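Local coordinates for glycosyl hydrolase family 2, TIM barrel domain protein (Faecalibacterium prausnitzii A2-165, PDB 6ED2) that probably releases glucuronic acid from beta-glucuronides, as a gut bacterial beta-glucuronidase of glycosyl hydrolase family 2, at residues S27-R32 / V210-T215; I40-M45 / R198-M203; S76-F81 / D189-A194; G371-D376 / S432-S437. One frame throughout, in Å; residues are numbered along the deposited sequence.

Interaction 1. Residues S27-R32 / V210-T215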
loop_
_atom_site.group_PDB
_atom_site.type_symbol
_atom_site.label_atom_id
_atom_site.label_comp_id
_atom_site.label_asym_id
_atom_site.label_seq_id
_atom_site.Cartn_x
_atom_site.Cartn_y
_atom_site.Cartn_z
ATOM N N SER A 27 -28.542 39.883 2.544
ATOM C CA SER A 27 -27.355 40.103 3.360
ATOM C C SER A 27 -26.525 38.829 3.371
ATOM O O SER A 27 -27.054 37.753 3.647
ATOM C CB SER A 27 -27.731 40.491 4.792
ATOM O OG SER A 27 -26.547 40.679 5.556
ATOM N N LEU A 28 -25.230 38.950 3.104
ATOM C CA LEU A 28 -24.336 37.799 3.113
ATOM C C LEU A 28 -23.384 37.831 4.308
ATOM O O LEU A 28 -22.376 37.110 4.323
ATOM C CB LEU A 28 -23.571 37.722 1.782
ATOM C CG LEU A 28 -24.441 37.220 0.624
ATOM C CD1 LEU A 28 -25.310 38.319 0.078
ATOM C CD2 LEU A 28 -23.594 36.646 -0.485
ATOM N N LEU A 29 -23.670 38.671 5.296
ATOM C CA LEU A 29 -22.914 38.671 6.540
ATOM C C LEU A 29 -22.996 37.314 7.244
ATOM O O LEU A 29 -24.054 36.680 7.302
ATOM C CB LEU A 29 -23.447 39.771 7.458
ATOM C CG LEU A 29 -23.234 41.198 6.948
ATOM C CD1 LEU A 29 -23.870 42.224 7.890
ATOM C CD2 LEU A 29 -21.737 41.459 6.771
ATOM N N TYR A 30 -21.874 36.868 7.778
ATOM C CA TYR A 30 -21.875 35.633 8.539
ATOM C C TYR A 30 -22.796 35.778 9.751
ATOM O O TYR A 30 -22.718 36.795 10.462
ATOM C CB TYR A 30 -20.459 35.277 8.996
ATOM C CG TYR A 30 -20.381 33.857 9.494
ATOM C CD1 TYR A 30 -20.399 32.796 8.604
ATOM C CD2 TYR A 30 -20.347 33.575 10.848
ATOM C CE1 TYR A 30 -20.340 31.498 9.043
ATOM C CE2 TYR A 30 -20.290 32.275 11.297
ATOM C CZ TYR A 30 -20.288 31.248 10.392
ATOM O OH TYR A 30 -20.242 29.951 10.821
ATOM N N PRO A 31 -23.658 34.797 10.028
ATOM C CA PRO A 31 -24.606 34.937 11.142
ATOM C C PRO A 31 -23.880 35.066 12.472
ATOM O O PRO A 31 -22.881 34.389 12.726
ATOM C CB PRO A 31 -25.434 33.650 11.073
ATOM C CG PRO A 31 -25.228 33.124 9.697
ATOM C CD PRO A 31 -23.829 33.518 9.319
ATOM N N ARG A 32 -24.373 35.973 13.312
ATOM C CA ARG A 32 -23.719 36.296 14.574
ATOM C C ARG A 32 -24.764 36.420 15.674
ATOM O O ARG A 32 -25.871 36.923 15.443
ATOM C CB ARG A 32 -22.908 37.604 14.487
ATOM C CG ARG A 32 -21.724 37.589 13.513
ATOM C CD ARG A 32 -20.507 36.838 14.062
ATOM N NE ARG A 32 -19.364 36.940 13.153
ATOM C CZ ARG A 32 -18.404 36.023 13.049
ATOM N NH1 ARG A 32 -18.436 34.926 13.802
ATOM N NH2 ARG A 32 -17.405 36.201 12.189
ATOM N N VAL A 210 -28.438 46.084 10.155
ATOM C CA VAL A 210 -27.319 46.070 9.231
ATOM C C VAL A 210 -27.466 44.925 8.238
ATOM O O VAL A 210 -27.675 43.771 8.627
ATOM C CB VAL A 210 -26.014 45.945 10.015
ATOM C CG1 VAL A 210 -24.823 46.005 9.059
ATOM C CG2 VAL A 210 -25.958 47.013 11.085
ATOM N N LEU A 211 -27.340 45.240 6.940
ATOM C CA LEU A 211 -27.298 44.235 5.882
ATOM C C LEU A 211 -25.911 44.018 5.302
ATOM O O LEU A 211 -25.642 42.948 4.747
ATOM C CB LEU A 211 -28.234 44.618 4.733
ATOM C CG LEU A 211 -29.674 44.995 5.095
ATOM C CD1 LEU A 211 -30.352 45.590 3.885
ATOM C CD2 LEU A 211 -30.457 43.800 5.592
ATOM N N ASP A 212 -25.026 45.001 5.405
ATOM C CA ASP A 212 -23.730 44.892 4.755
ATOM C C ASP A 212 -22.831 45.999 5.284
ATOM O O ASP A 212 -23.296 46.977 5.873
ATOM C CB ASP A 212 -23.864 44.983 3.225
ATOM C CG ASP A 212 -22.628 44.469 2.485
ATOM O OD1 ASP A 212 -21.776 43.794 3.103
ATOM O OD2 ASP A 212 -22.501 44.754 1.276
ATOM N N TYR A 213 -21.533 45.816 5.092
ATOM C CA TYR A 213 -20.567 46.861 5.353
ATOM C C TYR A 213 -19.371 46.577 4.469
ATOM O O TYR A 213 -19.189 45.460 3.981
ATOM C CB TYR A 213 -20.169 46.945 6.831
ATOM C CG TYR A 213 -19.194 45.882 7.288
ATOM C CD1 TYR A 213 -17.833 46.127 7.303
ATOM C CD2 TYR A 213 -19.644 44.622 7.719
ATOM C CE1 TYR A 213 -16.929 45.156 7.718
ATOM C CE2 TYR A 213 -18.743 43.639 8.149
ATOM C CZ TYR A 213 -17.384 43.918 8.143
ATOM O OH TYR A 213 -16.457 42.982 8.561
ATOM N N SER A 214 -18.570 47.609 4.250
ATOM C CA SER A 214 -17.380 47.495 3.422
ATOM C C SER A 214 -16.271 48.264 4.111
ATOM O O SER A 214 -16.539 49.194 4.878
ATOM C CB SER A 214 -17.611 48.041 1.986
ATOM O OG SER A 214 -17.636 49.470 1.978
ATOM N N THR A 215 -15.027 47.863 3.830
ATOM C CA THR A 215 -13.827 48.507 4.353
ATOM C C THR A 215 -12.793 48.636 3.236
ATOM O O THR A 215 -12.731 47.797 2.328
ATOM C CB THR A 215 -13.198 47.726 5.544
ATOM O OG1 THR A 215 -12.945 46.358 5.173
ATOM C CG2 THR A 215 -14.100 47.766 6.773
HETATM O O HOH W 1 -23.929 41.391 2.903
#
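Val210 meets the loop 27-32 through one methyl, its CG1 lying 4.1 Å from Leu29 CD1, while its backbone O and N are bonded to Arg37 and Asp289. At Leu211 the touching group becomes the backbone carbonyl. Its oxygen accepts Ser27 OG at 2.6 Å, with a C=O...donor angle of 123° and the hydroxyl tilted 30° from the carbonyl plane. The torsion of Ser27, with OG opposite the backbone N (chi1 179°), carries the hydroxyl to the strand. The same oxygen takes a second donor, a water that also receives the N-H of Leu28 at 2.8 Å, and Leu29 CD1 packs 3.7 Å from Leu211 O. With an alanine at Ser27, Leu211 O would probably lose its direct hydroxyl donor, the water still bridging it to Leu28 N, and the start of the loop would be less firmly tied to the strand. Strand 210-219 is an outer strand of a three-stranded antiparallel sheet, in the beta-sandwich region characteristic of the family, and Leu211 and Asp212 form a classic bulge opposite Ser231. Asp212 adds its backbone N, 3.9 Å from Leu29 CD1; its carboxylate is turned to other work, a salt bridge from OD2 to Lys428 and a weak bond from Tyr213 N to OD1. Tyr213 closes the contact with its ring. CD2 comes within 3.9 Å of Leu29 CD2, the two side chains meeting at a slant, while the phenol oxygen is bonded to Asp293.

Interaction 2. Residues I40-M45 / R198-M203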
loop_
_atom_site.group_PDB
_atom_site.type_symbol
_atom_site.label_atom_id
_atom_site.label_comp_id
_atom_site.label_asym_id
_atom_site.label_seq_id
_atom_site.Cartn_x
_atom_site.Cartn_y
_atom_site.Cartn_z
ATOM N N ILE A 40 -29.282 30.238 16.371
ATOM C CA ILE A 40 -29.448 28.840 16.748
ATOM C C ILE A 40 -29.024 27.961 15.578
ATOM O O ILE A 40 -29.625 28.030 14.502
ATOM C CB ILE A 40 -30.897 28.526 17.148
ATOM C CG1 ILE A 40 -31.293 29.360 18.368
ATOM C CG2 ILE A 40 -31.053 27.024 17.448
ATOM C CD1 ILE A 40 -32.690 29.048 18.901
ATOM N N GLY A 41 -28.011 27.126 15.787
ATOM C CA GLY A 41 -27.607 26.194 14.749
ATOM C C GLY A 41 -28.604 25.059 14.596
ATOM O O GLY A 41 -29.191 24.582 15.566
ATOM N N LEU A 42 -28.803 24.629 13.353
ATOM C CA LEU A 42 -29.710 23.536 13.034
ATOM C C LEU A 42 -28.980 22.324 12.474
ATOM O O LEU A 42 -29.621 21.434 11.905
ATOM C CB LEU A 42 -30.780 24.003 12.039
ATOM C CG LEU A 42 -31.658 25.211 12.413
ATOM C CD1 LEU A 42 -32.676 25.457 11.325
ATOM C CD2 LEU A 42 -32.384 24.980 13.733
ATOM N N ASP A 43 -27.657 22.282 12.584
ATOM C CA ASP A 43 -26.917 21.115 12.121
ATOM C C ASP A 43 -27.305 19.901 12.954
ATOM O O ASP A 43 -27.668 20.021 14.125
ATOM C CB ASP A 43 -25.400 21.348 12.229
ATOM C CG ASP A 43 -24.919 22.518 11.356
ATOM O OD1 ASP A 43 -25.720 23.007 10.510
ATOM O OD2 ASP A 43 -23.751 22.953 11.523
ATOM N N GLY A 44 -27.218 18.734 12.350
ATOM C CA GLY A 44 -27.480 17.526 13.072
ATOM C C GLY A 44 -27.974 16.471 12.115
ATOM O O GLY A 44 -27.663 16.509 10.929
ATOM N N MET A 45 -28.724 15.517 12.657
ATOM C CA MET A 45 -29.341 14.497 11.829
ATOM C C MET A 45 -30.656 15.051 11.308
ATOM O O MET A 45 -31.516 15.445 12.098
ATOM C CB MET A 45 -29.575 13.200 12.599
ATOM C CG MET A 45 -28.319 12.471 13.006
ATOM S SD MET A 45 -27.255 11.961 11.622
ATOM C CE MET A 45 -28.390 11.219 10.528
ATOM N N ARG A 198 -22.897 22.916 4.389
ATOM C CA ARG A 198 -22.418 23.924 5.323
ATOM C C ARG A 198 -23.453 24.160 6.407
ATOM O O ARG A 198 -24.616 23.762 6.261
ATOM C CB ARG A 198 -22.093 25.229 4.581
ATOM C CG ARG A 198 -20.860 25.102 3.703
ATOM C CD ARG A 198 -20.678 26.291 2.758
ATOM N NE ARG A 198 -19.725 25.935 1.708
ATOM C CZ ARG A 198 -19.348 26.739 0.716
ATOM N NH1 ARG A 198 -19.838 27.979 0.624
ATOM N NH2 ARG A 198 -18.478 26.300 -0.181
ATOM N N PRO A 199 -23.062 24.779 7.519
ATOM C CA PRO A 199 -24.005 25.013 8.619
ATOM C C PRO A 199 -25.265 25.748 8.184
ATOM O O PRO A 199 -25.224 26.661 7.349
ATOM C CB PRO A 199 -23.188 25.853 9.605
ATOM C CG PRO A 199 -21.797 25.396 9.384
ATOM C CD PRO A 199 -21.669 25.037 7.934
ATOM N N VAL A 200 -26.390 25.309 8.757
ATOM C CA VAL A 200 -27.708 25.925 8.615
ATOM C C VAL A 200 -28.045 26.623 9.930
ATOM O O VAL A 200 -27.701 26.127 11.009
ATOM C CB VAL A 200 -28.770 24.865 8.260
ATOM C CG1 VAL A 200 -30.185 25.476 8.168
ATOM C CG2 VAL A 200 -28.371 24.101 6.972
ATOM N N TRP A 201 -28.700 27.780 9.847
ATOM C CA TRP A 201 -28.894 28.610 11.028
ATOM C C TRP A 201 -30.310 29.145 11.101
ATOM O O TRP A 201 -30.932 29.483 10.087
ATOM C CB TRP A 201 -27.962 29.820 11.067
ATOM C CG TRP A 201 -26.523 29.524 10.936
ATOM C CD1 TRP A 201 -25.795 29.517 9.785
ATOM C CD2 TRP A 201 -25.607 29.228 11.998
ATOM N NE1 TRP A 201 -24.477 29.234 10.060
ATOM C CE2 TRP A 201 -24.332 29.054 11.410
ATOM C CE3 TRP A 201 -25.739 29.081 13.386
ATOM C CZ2 TRP A 201 -23.193 28.748 12.164
ATOM C CZ3 TRP A 201 -24.605 28.783 14.137
ATOM C CH2 TRP A 201 -23.352 28.608 13.521
ATOM N N LEU A 202 -30.791 29.254 12.328
ATOM C CA LEU A 202 -32.050 29.902 12.639
ATOM C C LEU A 202 -31.710 31.185 13.378
ATOM O O LEU A 202 -30.966 31.157 14.368
ATOM C CB LEU A 202 -32.955 28.990 13.479
ATOM C CG LEU A 202 -34.269 29.566 14.017
ATOM C CD1 LEU A 202 -35.259 29.803 12.895
ATOM C CD2 LEU A 202 -34.878 28.650 15.082
ATOM N N MET A 203 -32.220 32.308 12.875
ATOM C CA MET A 203 -31.845 33.615 13.383
ATOM C C MET A 203 -33.079 34.395 13.811
ATOM O O MET A 203 -34.137 34.292 13.184
ATOM C CB MET A 203 -31.075 34.404 12.315
ATOM C CG MET A 203 -29.759 33.752 11.883
ATOM S SD MET A 203 -28.927 34.647 10.539
ATOM C CE MET A 203 -30.036 34.318 9.199
#
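Ile40 and Leu202 form an antiparallel hydrogen-bonded pair, with Ile40 N reaching Leu202 O and Leu202 N reaching Ile40 O, each at 2.8 Å. One residue on, Gly41 faces Trp201 in a non-hydrogen-bonded pair, and the indole leans its six-membered ring against the glycine, CE3 lying 3.7 Å from Gly41 CA. Leu42 N then donates to Val200 O at 3.0 Å. Where the strand breaks, a side chain takes over: Asp43 OD1 accepts Val200 N at 3.0 Å on its syn lone pair, in a nearly straight bond of 166°. The carboxylate lies beside Pro199 as it does so, OD2 being 3.5 Å from Pro199 CB. This is strand pairing within the antiparallel beta sheet of the sugar-binding domain of family 2 enzymes, a jelly-roll fold, and it joins a strand near the start of the domain to one near its end. Leu42 fastens the face bearing Val200 and Leu202. With CG set opposite its own carbonyl carbon (chi1 -56°), the fork lies over the strand, CD1 4.0 Å from Val200 CG1 and CD2 4.1 Å from Leu202 CB. In the next shell Val200 is backed by Trp46 and Val73, and Leu202 by Leu112 of strand 109-114, which pairs with the other side of strand 200-205. Trp201 is flanked by Leu39, Arg113 and Tyr30, and Ile40 packs on Leu39 of the second subunit.

Interaction 3. Residues S76-F81 / D189-A194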
loop_
_atom_site.group_PDB
_atom_site.type_symbol
_atom_site.label_atom_id
_atom_site.label_comp_id
_atom_site.label_asym_id
_atom_site.label_seq_id
_atom_site.Cartn_x
_atom_site.Cartn_y
_atom_site.Cartn_z
ATOM N N SER A 76 -21.971 16.114 2.192
ATOM C CA SER A 76 -22.481 15.552 0.952
ATOM C C SER A 76 -23.184 14.250 1.293
ATOM O O SER A 76 -22.779 13.540 2.219
ATOM C CB SER A 76 -21.355 15.279 -0.049
ATOM O OG SER A 76 -20.607 16.452 -0.336
ATOM N N PHE A 77 -24.250 13.933 0.549
ATOM C CA PHE A 77 -24.935 12.680 0.833
ATOM C C PHE A 77 -24.237 11.470 0.215
ATOM O O PHE A 77 -24.435 10.355 0.702
ATOM C CB PHE A 77 -26.411 12.744 0.386
ATOM C CG PHE A 77 -26.630 12.782 -1.129
ATOM C CD1 PHE A 77 -26.537 11.625 -1.904
ATOM C CD2 PHE A 77 -26.974 13.973 -1.759
ATOM C CE1 PHE A 77 -26.766 11.648 -3.299
ATOM C CE2 PHE A 77 -27.209 14.013 -3.152
ATOM C CZ PHE A 77 -27.094 12.846 -3.923
ATOM N N CYS A 78 -23.376 11.668 -0.789
ATOM C CA CYS A 78 -23.036 10.587 -1.726
ATOM C C CYS A 78 -22.234 9.458 -1.068
ATOM O O CYS A 78 -22.504 8.278 -1.320
ATOM C CB CYS A 78 -22.265 11.153 -2.929
ATOM S SG CYS A 78 -22.885 12.745 -3.587
ATOM N N ASP A 79 -21.212 9.788 -0.270
ATOM C CA ASP A 79 -20.262 8.779 0.201
ATOM C C ASP A 79 -20.678 8.117 1.513
ATOM O O ASP A 79 -19.904 7.329 2.073
ATOM C CB ASP A 79 -18.870 9.395 0.369
ATOM C CG ASP A 79 -18.153 9.574 -0.949
ATOM O OD1 ASP A 79 -18.726 9.168 -1.992
ATOM O OD2 ASP A 79 -17.019 10.124 -0.941
ATOM N N LEU A 80 -21.861 8.436 2.024
ATOM C CA LEU A 80 -22.361 7.779 3.222
ATOM C C LEU A 80 -22.948 6.411 2.907
ATOM O O LEU A 80 -22.946 5.531 3.777
ATOM C CB LEU A 80 -23.406 8.673 3.905
ATOM C CG LEU A 80 -22.817 10.041 4.291
ATOM C CD1 LEU A 80 -23.865 10.932 4.848
ATOM C CD2 LEU A 80 -21.717 9.846 5.313
ATOM N N PHE A 81 -23.425 6.208 1.677
ATOM C CA PHE A 81 -24.126 4.991 1.287
ATOM C C PHE A 81 -23.155 3.891 0.865
ATOM O O PHE A 81 -21.992 4.138 0.530
ATOM C CB PHE A 81 -25.094 5.273 0.138
ATOM C CG PHE A 81 -26.162 6.271 0.482
ATOM C CD1 PHE A 81 -27.287 5.884 1.185
ATOM C CD2 PHE A 81 -26.034 7.596 0.114
ATOM C CE1 PHE A 81 -28.278 6.799 1.505
ATOM C CE2 PHE A 81 -27.023 8.520 0.435
ATOM C CZ PHE A 81 -28.147 8.116 1.140
ATOM N N ASP A 189 -13.185 18.196 -13.374
ATOM C CA ASP A 189 -12.534 16.952 -12.955
ATOM C C ASP A 189 -13.135 16.380 -11.668
ATOM O O ASP A 189 -13.176 15.158 -11.513
ATOM C CB ASP A 189 -11.020 17.176 -12.796
ATOM C CG ASP A 189 -10.221 15.871 -12.664
ATOM O OD1 ASP A 189 -9.000 15.938 -12.373
ATOM O OD2 ASP A 189 -10.802 14.783 -12.847
ATOM N N PHE A 190 -13.662 17.215 -10.776
ATOM C CA PHE A 190 -13.976 16.788 -9.418
ATOM C C PHE A 190 -15.361 16.146 -9.333
ATOM O O PHE A 190 -16.233 16.387 -10.172
ATOM C CB PHE A 190 -13.843 17.965 -8.430
ATOM C CG PHE A 190 -14.587 19.224 -8.837
ATOM C CD1 PHE A 190 -15.820 19.536 -8.259
ATOM C CD2 PHE A 190 -14.032 20.118 -9.740
ATOM C CE1 PHE A 190 -16.503 20.706 -8.597
ATOM C CE2 PHE A 190 -14.705 21.295 -10.083
ATOM C CZ PHE A 190 -15.948 21.587 -9.502
ATOM N N TYR A 191 -15.538 15.289 -8.328
ATOM C CA TYR A 191 -16.787 14.556 -8.182
ATOM C C TYR A 191 -17.952 15.510 -7.897
ATOM O O TYR A 191 -17.806 16.520 -7.201
ATOM C CB TYR A 191 -16.671 13.514 -7.065
ATOM C CG TYR A 191 -17.795 12.490 -7.089
ATOM C CD1 TYR A 191 -17.679 11.326 -7.839
ATOM C CD2 TYR A 191 -18.988 12.703 -6.386
ATOM C CE1 TYR A 191 -18.711 10.387 -7.886
ATOM C CE2 TYR A 191 -20.031 11.769 -6.431
ATOM C CZ TYR A 191 -19.879 10.620 -7.190
ATOM O OH TYR A 191 -20.896 9.686 -7.249
ATOM N N ASN A 192 -19.126 15.175 -8.429
ATOM C CA ASN A 192 -20.304 16.039 -8.296
ATOM C C ASN A 192 -20.982 15.857 -6.930
ATOM O O ASN A 192 -22.158 15.522 -6.827
ATOM C CB ASN A 192 -21.285 15.769 -9.433
ATOM C CG ASN A 192 -22.386 16.825 -9.516
ATOM O OD1 ASN A 192 -22.123 18.020 -9.374
ATOM N ND2 ASN A 192 -23.624 16.386 -9.745
ATOM N N TYR A 193 -20.214 16.095 -5.866
ATOM C CA TYR A 193 -20.766 16.029 -4.517
ATOM C C TYR A 193 -21.903 17.037 -4.358
ATOM O O TYR A 193 -21.757 18.215 -4.704
ATOM C CB TYR A 193 -19.675 16.317 -3.484
ATOM C CG TYR A 193 -18.741 15.149 -3.219
ATOM C CD1 TYR A 193 -19.242 13.900 -2.843
ATOM C CD2 TYR A 193 -17.360 15.298 -3.350
ATOM C CE1 TYR A 193 -18.387 12.825 -2.608
ATOM C CE2 TYR A 193 -16.500 14.241 -3.126
ATOM C CZ TYR A 193 -17.015 13.006 -2.753
ATOM O OH TYR A 193 -16.145 11.965 -2.519
ATOM N N ALA A 194 -23.039 16.581 -3.835
ATOM C CA ALA A 194 -24.139 17.484 -3.540
ATOM C C ALA A 194 -24.741 17.119 -2.189
ATOM O O ALA A 194 -24.380 16.116 -1.574
ATOM C CB ALA A 194 -25.205 17.451 -4.628
HETATM O O HOH W 2 -17.575 9.618 -4.392
#
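Ser76 OG lies 3.3 Å from Tyr193 CB and is hydrogen-bonded to the backbone N of Arg330. Phe77 supplies the backbone link, its N donating to Ala194 O at 3.0 Å. The Phe77 ring also comes close to that oxygen, CD2 lying 3.4 Å from Ala194 O. Cys78 SG is wedged among three aromatic rings: it sits near the plane at the edge of the Tyr193 ring, 5.2 Å from its centroid, touches Tyr191 CE2 at 4.1 Å, and lies over one face of the Phe77 ring, toward its rim. Two irregular loops of the sugar-binding domain interlock through their aromatic side chains instead of through strand pairing; an inverse gamma turn centred on Asn192 lies between the two tyrosines, and Tyr191 CD2 sits over one face of the Tyr193 ring, offset toward its rim. Asp79 grips the far end of Tyr193, whose CG is anti to its carbonyl carbon (chi1 -78°), bringing the ring between Ser76 and Asp79. Tyr193 OH donates to Asp79 OD2 at 2.6 Å, on the syn side but 34° out of the carboxylate plane, with carboxylate and ring 84° apart, and is also hydrogen-bonded to Arg604. A phenylalanine in place of Tyr193 would probably leave Asp79 OD2 without this donor and Arg604 without its phenol partner. Asp79 OD1 accepts a water at 2.7 Å, which rests over the Tyr191 ring centre.

Interaction 4. Residues G371-D376 / S432-S437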
loop_
_atom_site.group_PDB
_atom_site.type_symbol
_atom_site.label_atom_id
_atom_site.label_comp_id
_atom_site.label_asym_id
_atom_site.label_seq_id
_atom_site.Cartn_x
_atom_site.Cartn_y
_atom_site.Cartn_z
ATOM N N GLY A 371 -3.100 34.244 9.176
ATOM C CA GLY A 371 -2.320 35.060 8.261
ATOM C C GLY A 371 -1.985 34.363 6.957
ATOM O O GLY A 371 -0.821 34.324 6.549
ATOM N N PHE A 372 -2.995 33.797 6.304
ATOM C CA PHE A 372 -2.849 33.163 5.000
ATOM C C PHE A 372 -3.521 34.027 3.940
ATOM O O PHE A 372 -4.514 34.701 4.213
ATOM C CB PHE A 372 -3.464 31.758 4.987
ATOM C CG PHE A 372 -2.509 30.674 5.416
ATOM C CD1 PHE A 372 -2.300 30.407 6.760
ATOM C CD2 PHE A 372 -1.822 29.924 4.474
ATOM C CE1 PHE A 372 -1.416 29.409 7.155
ATOM C CE2 PHE A 372 -0.929 28.928 4.864
ATOM C CZ PHE A 372 -0.728 28.668 6.205
ATOM N N LEU A 373 -2.952 34.022 2.737
ATOM C CA LEU A 373 -3.493 34.756 1.604
ATOM C C LEU A 373 -4.369 33.832 0.775
ATOM O O LEU A 373 -3.988 32.693 0.489
ATOM C CB LEU A 373 -2.360 35.316 0.734
ATOM C CG LEU A 373 -1.282 36.111 1.460
ATOM C CD1 LEU A 373 -0.182 36.544 0.497
ATOM C CD2 LEU A 373 -1.917 37.324 2.140
ATOM N N ILE A 374 -5.522 34.339 0.354
ATOM C CA ILE A 374 -6.503 33.566 -0.402
ATOM C C ILE A 374 -6.758 34.238 -1.743
ATOM O O ILE A 374 -7.047 35.442 -1.796
ATOM C CB ILE A 374 -7.829 33.442 0.368
ATOM C CG1 ILE A 374 -7.626 32.636 1.661
ATOM C CG2 ILE A 374 -8.923 32.837 -0.527
ATOM C CD1 ILE A 374 -8.929 32.341 2.375
ATOM N N ILE A 375 -6.702 33.450 -2.813
ATOM C CA ILE A 375 -7.280 33.809 -4.098
ATOM C C ILE A 375 -8.668 33.188 -4.167
ATOM O O ILE A 375 -8.808 31.964 -4.205
ATOM C CB ILE A 375 -6.404 33.344 -5.266
ATOM C CG1 ILE A 375 -4.994 33.936 -5.129
ATOM C CG2 ILE A 375 -7.043 33.750 -6.583
ATOM C CD1 ILE A 375 -4.026 33.472 -6.205
ATOM N N ASP A 376 -9.694 34.034 -4.198
ATOM C CA ASP A 376 -11.085 33.617 -4.065
ATOM C C ASP A 376 -11.662 33.362 -5.451
ATOM O O ASP A 376 -11.637 34.253 -6.315
ATOM C CB ASP A 376 -11.880 34.705 -3.342
ATOM C CG ASP A 376 -13.072 34.162 -2.542
ATOM O OD1 ASP A 376 -13.398 32.943 -2.601
ATOM O OD2 ASP A 376 -13.703 34.997 -1.855
ATOM N N SER A 432 -7.637 38.082 4.699
ATOM C CA SER A 432 -6.957 37.010 3.978
ATOM C C SER A 432 -7.202 37.071 2.470
ATOM O O SER A 432 -6.324 36.675 1.696
ATOM C CB SER A 432 -7.385 35.635 4.523
ATOM O OG SER A 432 -8.776 35.391 4.339
ATOM N N VAL A 433 -8.361 37.566 2.034
ATOM C CA VAL A 433 -8.747 37.543 0.620
ATOM C C VAL A 433 -8.061 38.700 -0.112
ATOM O O VAL A 433 -8.356 39.873 0.145
ATOM C CB VAL A 433 -10.267 37.610 0.467
ATOM C CG1 VAL A 433 -10.678 37.811 -1.007
ATOM C CG2 VAL A 433 -10.897 36.340 1.034
ATOM N N ILE A 434 -7.151 38.378 -1.033
ATOM C CA ILE A 434 -6.354 39.396 -1.717
ATOM C C ILE A 434 -6.536 39.399 -3.233
ATOM O O ILE A 434 -5.958 40.257 -3.905
ATOM C CB ILE A 434 -4.854 39.279 -1.364
ATOM C CG1 ILE A 434 -4.347 37.837 -1.460
ATOM C CG2 ILE A 434 -4.583 39.807 0.034
ATOM C CD1 ILE A 434 -3.927 37.409 -2.850
ATOM N N ALA A 435 -7.316 38.483 -3.799
ATOM C CA ALA A 435 -7.465 38.447 -5.252
ATOM C C ALA A 435 -8.689 37.626 -5.608
ATOM O O ALA A 435 -9.147 36.790 -4.822
ATOM C CB ALA A 435 -6.224 37.867 -5.944
ATOM N N TRP A 436 -9.203 37.871 -6.816
ATOM C CA TRP A 436 -10.390 37.209 -7.350
ATOM C C TRP A 436 -10.005 36.415 -8.585
ATOM O O TRP A 436 -9.372 36.953 -9.495
ATOM C CB TRP A 436 -11.482 38.220 -7.740
ATOM C CG TRP A 436 -11.748 39.268 -6.698
ATOM C CD1 TRP A 436 -11.431 40.598 -6.759
ATOM C CD2 TRP A 436 -12.366 39.061 -5.422
ATOM N NE1 TRP A 436 -11.843 41.237 -5.612
ATOM C CE2 TRP A 436 -12.420 40.313 -4.775
ATOM C CE3 TRP A 436 -12.902 37.941 -4.775
ATOM C CZ2 TRP A 436 -12.969 40.472 -3.498
ATOM C CZ3 TRP A 436 -13.461 38.108 -3.505
ATOM C CH2 TRP A 436 -13.479 39.357 -2.884
ATOM N N SER A 437 -10.397 35.149 -8.636
ATOM C CA SER A 437 -10.214 34.343 -9.833
ATOM C C SER A 437 -11.584 34.126 -10.453
ATOM O O SER A 437 -12.474 33.577 -9.804
ATOM C CB SER A 437 -9.524 33.018 -9.508
ATOM O OG SER A 437 -9.599 32.152 -10.626
#
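Ile374 and Asp376 carry the tight part of this contact, a pair of parallel strands joined by four backbone hydrogen bonds. Ile374 N reaches Ser432 O at 2.8 Å and Ile374 O receives Ile434 N at 3.0 Å; Asp376 then repeats the pattern with Ala435 and Ser437. Between the two sets the register slips by one residue, a beta bulge that places Ile434 as the extra residue. Its CG1 occupies the crowded position between backbone N and carbonyl carbon (chi1 47°), which lays it 3.6 Å from Ile374 O and against Leu373 CB. Close packing also joins Asp376 to Trp436: Asp376 CB lies 3.7 Å from Trp436 CE3, and OD2, which Asp427 also approaches closely, meets the rim of the indole near its plane, 3.5 Å from CZ3, carboxylate and ring being 27° apart. The aliphatic contacts are looser. Ile374 CB stays 4.3 Å from Val433 CG2, and Ile375 CG1 4.2 Å from Ala435 CB. Neither side is a solvent side, since every touching residue is buried. The polar ends are served from beyond the pair: Asp376 OD1 by Tyr364, Ser432 OG by Asp368 and Trp436 NE1 by Asp464. Such pairing is the staple of the TIM barrel, where strand 373-377 lies between 351-353 and 433-440. Helix 361-370 covers Ile374 and Val433, and helix 409-427, which precedes strand 433-440, packs on Asp376 and Trp436.

Interactions 1 and 2 touch directly: Tyr30 and Pro31 of the N-terminal loop pack on Trp201, with Tyr30 OH 3.5 Å from Trp201 CZ2, so one short loop bridges sandwich and sugar-binding domains. Interaction 3 belongs to the same domain as interaction 2, their centres about 21 Å apart, and both reach the second subunit. Interaction 4 stands apart in the barrel, its nearest atoms about 9 Å from those of interactions 1 and 2. One magnesium, bound at Thr239 and Glu241, lies about 9 Å from the side chain of Val210; another lies about 9 Å from the side chain of Tyr191. As in other TIM-barrel glycosidases, the active site probably lies toward the C-terminal ends of strands such as those of interaction 4.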